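Serine protease pet (Escherichia coli, PDB 4OM9) is a secreted autotransporter enterotoxin of enteroaggregative Escherichia coli, a serine protease that probably cleaves host alpha-fodrin. Local coordinates at residues D499-N505 / T578-D584; T453-T458 / G479-L483. All coordinates share one frame. Numbering follows the deposited sequence.

Contact 1 of 2, residues D499-N505 / T578-D584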
loop_
_atom_site.group_PDB
_atom_site.type_symbol
_atom_site.label_atom_id
_atom_site.label_comp_id
_atom_site.label_asym_id
_atom_site.label_seq_id
_atom_site.Cartn_x
_atom_site.Cartn_y
_atom_site.Cartn_z
ATOM N N ASP A 499 4.966 4.607 -4.183
ATOM C CA ASP A 499 3.871 3.676 -4.533
ATOM C C ASP A 499 3.904 2.382 -3.752
ATOM O O ASP A 499 3.006 1.530 -3.894
ATOM C CB ASP A 499 3.963 3.265 -6.017
ATOM C CG ASP A 499 2.763 3.655 -6.793
ATOM O OD1 ASP A 499 1.918 4.337 -6.198
ATOM O OD2 ASP A 499 2.666 3.314 -7.985
ATOM N N GLY A 500 5.008 2.176 -3.038
ATOM C CA GLY A 500 5.229 0.939 -2.313
ATOM C C GLY A 500 5.235 1.179 -0.819
ATOM O O GLY A 500 4.891 2.263 -0.356
ATOM N N ASP A 501 5.630 0.162 -0.066
ATOM C CA ASP A 501 5.700 0.275 1.383
ATOM C C ASP A 501 7.015 0.908 1.818
ATOM O O ASP A 501 8.101 0.525 1.342
ATOM C CB ASP A 501 5.531 -1.099 2.036
ATOM C CG ASP A 501 4.177 -1.680 1.782
ATOM O OD1 ASP A 501 3.178 -0.992 2.097
ATOM O OD2 ASP A 501 4.100 -2.808 1.248
ATOM N N ILE A 502 6.906 1.866 2.728
ATOM C CA ILE A 502 8.044 2.602 3.236
ATOM C C ILE A 502 8.140 2.498 4.749
ATOM O O ILE A 502 7.277 3.013 5.474
ATOM C CB ILE A 502 7.974 4.086 2.869
ATOM C CG1 ILE A 502 7.905 4.255 1.354
ATOM C CG2 ILE A 502 9.211 4.801 3.401
ATOM C CD1 ILE A 502 9.269 3.961 0.658
ATOM N N GLN A 503 9.191 1.830 5.210
ATOM C CA GLN A 503 9.520 1.733 6.622
ATOM C C GLN A 503 10.892 2.354 6.803
ATOM O O GLN A 503 11.888 1.801 6.336
ATOM C CB GLN A 503 9.510 0.271 7.088
ATOM C CG GLN A 503 10.070 0.038 8.479
ATOM C CD GLN A 503 9.228 0.691 9.552
ATOM O OE1 GLN A 503 8.055 0.345 9.729
ATOM N NE2 GLN A 503 9.811 1.668 10.264
ATOM N N ALA A 504 10.952 3.502 7.460
ATOM C CA ALA A 504 12.196 4.250 7.560
ATOM C C ALA A 504 12.367 4.888 8.935
ATOM O O ALA A 504 11.386 5.267 9.573
ATOM C CB ALA A 504 12.247 5.318 6.473
ATOM N N ASN A 505 13.613 5.003 9.392
ATOM C CA ASN A 505 13.883 5.707 10.636
ATOM C C ASN A 505 13.290 7.098 10.549
ATOM O O ASN A 505 12.552 7.521 11.425
ATOM C CB ASN A 505 15.383 5.788 10.916
ATOM C CG ASN A 505 16.064 4.428 10.871
ATOM O OD1 ASN A 505 15.485 3.419 11.266
ATOM N ND2 ASN A 505 17.296 4.400 10.379
ATOM N N THR A 578 -3.231 -0.843 -0.856
ATOM C CA THR A 578 -2.935 0.066 0.237
ATOM C C THR A 578 -1.496 -0.126 0.685
ATOM O O THR A 578 -1.025 -1.262 0.804
ATOM C CB THR A 578 -3.895 -0.164 1.404
ATOM O OG1 THR A 578 -5.221 0.055 0.929
ATOM C CG2 THR A 578 -3.602 0.797 2.564
ATOM N N ARG A 579 -0.800 0.980 0.917
ATOM C CA ARG A 579 0.620 0.932 1.208
ATOM C C ARG A 579 0.873 1.508 2.586
ATOM O O ARG A 579 0.155 2.420 3.004
ATOM C CB ARG A 579 1.418 1.703 0.146
ATOM C CG ARG A 579 1.258 1.143 -1.255
ATOM C CD ARG A 579 1.766 -0.301 -1.308
ATOM N NE ARG A 579 2.102 -0.704 -2.670
ATOM C CZ ARG A 579 2.042 -1.962 -3.103
ATOM N NH1 ARG A 579 1.670 -2.922 -2.268
ATOM N NH2 ARG A 579 2.353 -2.260 -4.360
ATOM N N LYS A 580 1.868 0.968 3.289
ATOM C CA LYS A 580 2.188 1.437 4.626
ATOM C C LYS A 580 3.389 2.389 4.604
ATOM O O LYS A 580 4.418 2.114 4.002
ATOM C CB LYS A 580 2.464 0.269 5.570
ATOM C CG LYS A 580 1.319 -0.709 5.729
ATOM C CD LYS A 580 0.285 -0.229 6.731
ATOM C CE LYS A 580 -0.743 -1.320 7.039
ATOM N NZ LYS A 580 -0.092 -2.558 7.572
ATOM N N PHE A 581 3.229 3.525 5.245
ATOM C CA PHE A 581 4.310 4.468 5.407
ATOM C C PHE A 581 4.442 4.693 6.911
ATOM O O PHE A 581 3.513 5.230 7.581
ATOM C CB PHE A 581 4.039 5.763 4.641
ATOM C CG PHE A 581 3.649 5.553 3.196
ATOM C CD1 PHE A 581 2.341 5.220 2.852
ATOM C CD2 PHE A 581 4.585 5.700 2.174
ATOM C CE1 PHE A 581 1.978 5.018 1.521
ATOM C CE2 PHE A 581 4.227 5.509 0.835
ATOM C CZ PHE A 581 2.917 5.168 0.517
ATOM N N ARG A 582 5.567 4.209 7.430
ATOM C CA ARG A 582 5.917 4.287 8.834
ATOM C C ARG A 582 7.262 4.977 8.965
ATOM O O ARG A 582 8.210 4.666 8.217
ATOM C CB ARG A 582 5.980 2.896 9.465
ATOM C CG ARG A 582 4.654 2.105 9.464
ATOM C CD ARG A 582 3.608 2.814 10.324
ATOM N NE ARG A 582 2.311 2.131 10.393
ATOM C CZ ARG A 582 1.315 2.304 9.523
ATOM N NH1 ARG A 582 1.460 3.126 8.485
ATOM N NH2 ARG A 582 0.167 1.649 9.687
ATOM N N PHE A 583 7.352 5.902 9.918
ATOM C CA PHE A 583 8.595 6.613 10.176
ATOM C C PHE A 583 8.556 7.316 11.521
ATOM O O PHE A 583 7.501 7.748 11.958
ATOM C CB PHE A 583 8.857 7.631 9.068
ATOM C CG PHE A 583 7.702 8.550 8.818
ATOM C CD1 PHE A 583 7.508 9.678 9.603
ATOM C CD2 PHE A 583 6.794 8.276 7.798
ATOM C CE1 PHE A 583 6.417 10.509 9.386
ATOM C CE2 PHE A 583 5.727 9.102 7.569
ATOM C CZ PHE A 583 5.535 10.228 8.371
ATOM N N ASP A 584 9.700 7.437 12.182
ATOM C CA ASP A 584 9.728 8.164 13.437
ATOM C C ASP A 584 9.413 9.621 13.173
ATOM O O ASP A 584 8.567 10.213 13.842
ATOM C CB ASP A 584 11.076 8.016 14.135
ATOM C CG ASP A 584 11.311 6.609 14.601
ATOM O OD1 ASP A 584 10.308 5.964 14.976
ATOM O OD2 ASP A 584 12.476 6.140 14.571
HETATM O O HOH W 1 4.117 -0.402 -6.155
HETATM O O HOH W 2 14.039 4.018 14.364
#

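Contact 2 of 2, residues T453-T458 / G479-L483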
loop_
_atom_site.group_PDB
_atom_site.type_symbol
_atom_site.label_atom_id
_atom_site.label_comp_id
_atom_site.label_asym_id
_atom_site.label_seq_id
_atom_site.Cartn_x
_atom_site.Cartn_y
_atom_site.Cartn_z
ATOM N N THR A 453 17.019 -1.797 1.421
ATOM C CA THR A 453 17.078 -1.990 2.862
ATOM C C THR A 453 18.454 -1.668 3.427
ATOM O O THR A 453 19.360 -1.246 2.707
ATOM C CB THR A 453 16.725 -3.441 3.240
ATOM O OG1 THR A 453 16.510 -3.511 4.656
ATOM C CG2 THR A 453 17.885 -4.411 2.835
ATOM N N ASN A 454 18.611 -1.867 4.726
ATOM C CA ASN A 454 19.929 -1.824 5.325
ATOM C C ASN A 454 19.990 -2.716 6.551
ATOM O O ASN A 454 19.421 -2.390 7.590
ATOM C CB ASN A 454 20.324 -0.405 5.693
ATOM C CG ASN A 454 21.599 -0.360 6.511
ATOM O OD1 ASN A 454 22.498 -1.166 6.300
ATOM N ND2 ASN A 454 21.669 0.558 7.477
ATOM N N SER A 455 20.690 -3.841 6.409
ATOM C CA SER A 455 20.740 -4.880 7.424
ATOM C C SER A 455 21.728 -4.547 8.530
ATOM O O SER A 455 21.830 -5.265 9.520
ATOM C CB SER A 455 21.106 -6.231 6.774
ATOM O OG SER A 455 22.381 -6.190 6.133
ATOM N N ASN A 456 22.479 -3.467 8.353
ATOM C CA ASN A 456 23.445 -3.040 9.373
ATOM C C ASN A 456 22.732 -2.256 10.472
ATOM O O ASN A 456 22.271 -1.144 10.244
ATOM C CB ASN A 456 24.559 -2.197 8.751
ATOM C CG ASN A 456 25.742 -2.003 9.686
ATOM O OD1 ASN A 456 25.589 -1.891 10.906
ATOM N ND2 ASN A 456 26.936 -1.957 9.110
ATOM N N THR A 457 22.643 -2.833 11.663
ATOM C CA THR A 457 21.815 -2.246 12.706
ATOM C C THR A 457 22.538 -1.162 13.501
ATOM O O THR A 457 21.953 -0.575 14.408
ATOM C CB THR A 457 21.303 -3.324 13.701
ATOM O OG1 THR A 457 22.397 -3.844 14.465
ATOM C CG2 THR A 457 20.627 -4.463 12.963
ATOM N N THR A 458 23.795 -0.891 13.169
ATOM C CA THR A 458 24.583 0.017 13.993
ATOM C C THR A 458 25.047 1.249 13.232
ATOM O O THR A 458 25.553 2.191 13.821
ATOM C CB THR A 458 25.821 -0.692 14.582
ATOM O OG1 THR A 458 26.598 -1.260 13.521
ATOM C CG2 THR A 458 25.405 -1.786 15.556
ATOM N N GLY A 479 14.262 -1.646 6.999
ATOM C CA GLY A 479 15.547 -1.703 7.667
ATOM C C GLY A 479 16.047 -0.355 8.165
ATOM O O GLY A 479 15.282 0.608 8.302
ATOM N N ASN A 480 17.351 -0.297 8.417
ATOM C CA ASN A 480 17.985 0.837 9.076
ATOM C C ASN A 480 18.351 1.944 8.092
ATOM O O ASN A 480 19.528 2.202 7.841
ATOM C CB ASN A 480 19.226 0.360 9.836
ATOM C CG ASN A 480 19.830 1.442 10.716
ATOM O OD1 ASN A 480 19.160 2.404 11.083
ATOM N ND2 ASN A 480 21.109 1.285 11.060
ATOM N N VAL A 481 17.328 2.606 7.558
ATOM C CA VAL A 481 17.503 3.565 6.477
ATOM C C VAL A 481 16.931 4.952 6.841
ATOM O O VAL A 481 15.973 5.069 7.605
ATOM C CB VAL A 481 16.826 3.043 5.187
ATOM C CG1 VAL A 481 16.935 4.035 4.053
ATOM C CG2 VAL A 481 17.404 1.662 4.764
ATOM N N ARG A 482 17.536 6.000 6.304
ATOM C CA ARG A 482 16.922 7.317 6.322
ATOM C C ARG A 482 16.769 7.743 4.880
ATOM O O ARG A 482 17.693 7.552 4.082
ATOM C CB ARG A 482 17.756 8.322 7.112
ATOM C CG ARG A 482 17.517 9.768 6.753
ATOM C CD ARG A 482 18.480 10.646 7.540
ATOM N NE ARG A 482 18.451 12.046 7.127
ATOM C CZ ARG A 482 17.737 12.995 7.726
ATOM N NH1 ARG A 482 16.963 12.703 8.767
ATOM N NH2 ARG A 482 17.801 14.244 7.283
ATOM N N LEU A 483 15.597 8.288 4.547
ATOM C CA LEU A 483 15.284 8.679 3.176
ATOM C C LEU A 483 15.267 10.184 3.026
ATOM O O LEU A 483 14.577 10.852 3.786
ATOM C CB LEU A 483 13.932 8.123 2.762
ATOM C CG LEU A 483 13.382 8.559 1.401
ATOM C CD1 LEU A 483 14.281 8.123 0.283
ATOM C CD2 LEU A 483 12.029 7.955 1.181
#

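Contact 1 of 2, residues D499-N505 / T578-D584
Residues 502-504 and 579-583 run side by side as parallel strands, their axes 4.8 Å apart and 11° from parallel, with Ile502 level with Phe581 and Gln503 with Arg582. The ladder alternates as parallel pairing requires: Ile502 N donates to Lys580 O (2.8 Å), Arg582 N to Ile502 O (2.9 Å) and Ala504 N to Arg582 O (3.1 Å). At the C-terminal end of the pair, Asp584 N reaches Asn505 O (3.0 Å), where both segments turn a corner. At the other end side chains take over: Asp501 OD1 accepts from Lys580 N (2.6 Å), and Arg579 NE donates to Asp499 O (2.7 Å). Ile502 CG1 packs on Phe581 CD2 at 3.7 Å on the buried face, while Gln503 and Arg582 share the other. These are neighbouring rungs of a right-handed parallel beta-helix, the stalk of autotransporter passengers. Strand 599-608 continues the stack: its Asp600 and Glu602 form salt bridges with Arg582, and its Val601 meets both phenylalanines, which also touch Met516 of strand 514-520.

Contact 2 of 2, residues T453-T458 / G479-L483
Asn480 has the most surface covered here, and it works through both backbone and side chain. Asn480 N donates to Asn454 O (3.1 Å), and Asn480 ND2 to Asn456 O (2.8 Å), so one residue ties down two points of the 453-458 loop. Asn454, the next most covered, returns the bond: its ND2 donates to Asn480 O at 2.7 Å, almost in line. Asn454 and Asn480 are thus joined by two bonds, one backbone to backbone and one from the Asn454 amide to Asn480 O, while the Asn480 amide goes on to Asn456 O, in a contact that has no strand ladder.

The loop is shaped by its own asparagines. Asn454 OD1 accepts from Asn456 N (3.1 Å), and Asn456 OD1 from Thr458 N (3.1 Å), giving two successive Asx turns. On the other segment, Asn480 is the centre of an inverse gamma turn, closed by a weak bond from Val481 N to Gly479 O (3.0 Å).

Thr453 lies against the bend, its OG1 3.6 Å from Gly479 CA and hydrogen-bonded to Asp478 OD1. Gly479 has positive phi, and a CB there would clash with Thr453 OG1 and Asn454 N. Val481 CG2 adds an apolar touch, 3.7 Å from Asn454 CB.

The contact joins corners of successive coils of the beta-helix, where strand 451-453 gives way to the loop before strand 461-465 and strand 481-486 begins one coil later. Strand 461-465 pairs with 481-486, and Thr453 bonds back to strand 429-432 through Leu431.

Contact 2 closes before contact 1 opens along the chain, and their centres lie 14 Å apart on the beta-helical stalk. They meet directly: Asn505 ND2 lies 2.8 Å from Asn480 OD1 and Asn505 N 3.0 Å from Val481 O, both probable hydrogen bonds. The corner following strand 502-504 therefore sits on the corner preceding strand 481-486, and strands 481-486, 506-510 and 585-589 follow one another in parallel order. Between the segments of contact 1 lie 72 residues: strands 506-510 and 514-520 of the coil, then an insertion carrying helices 543-550 and 552-558. Contact 1 thus keeps the coil continuous across the insertion, while contact 2 joins coils with no such insertion between them.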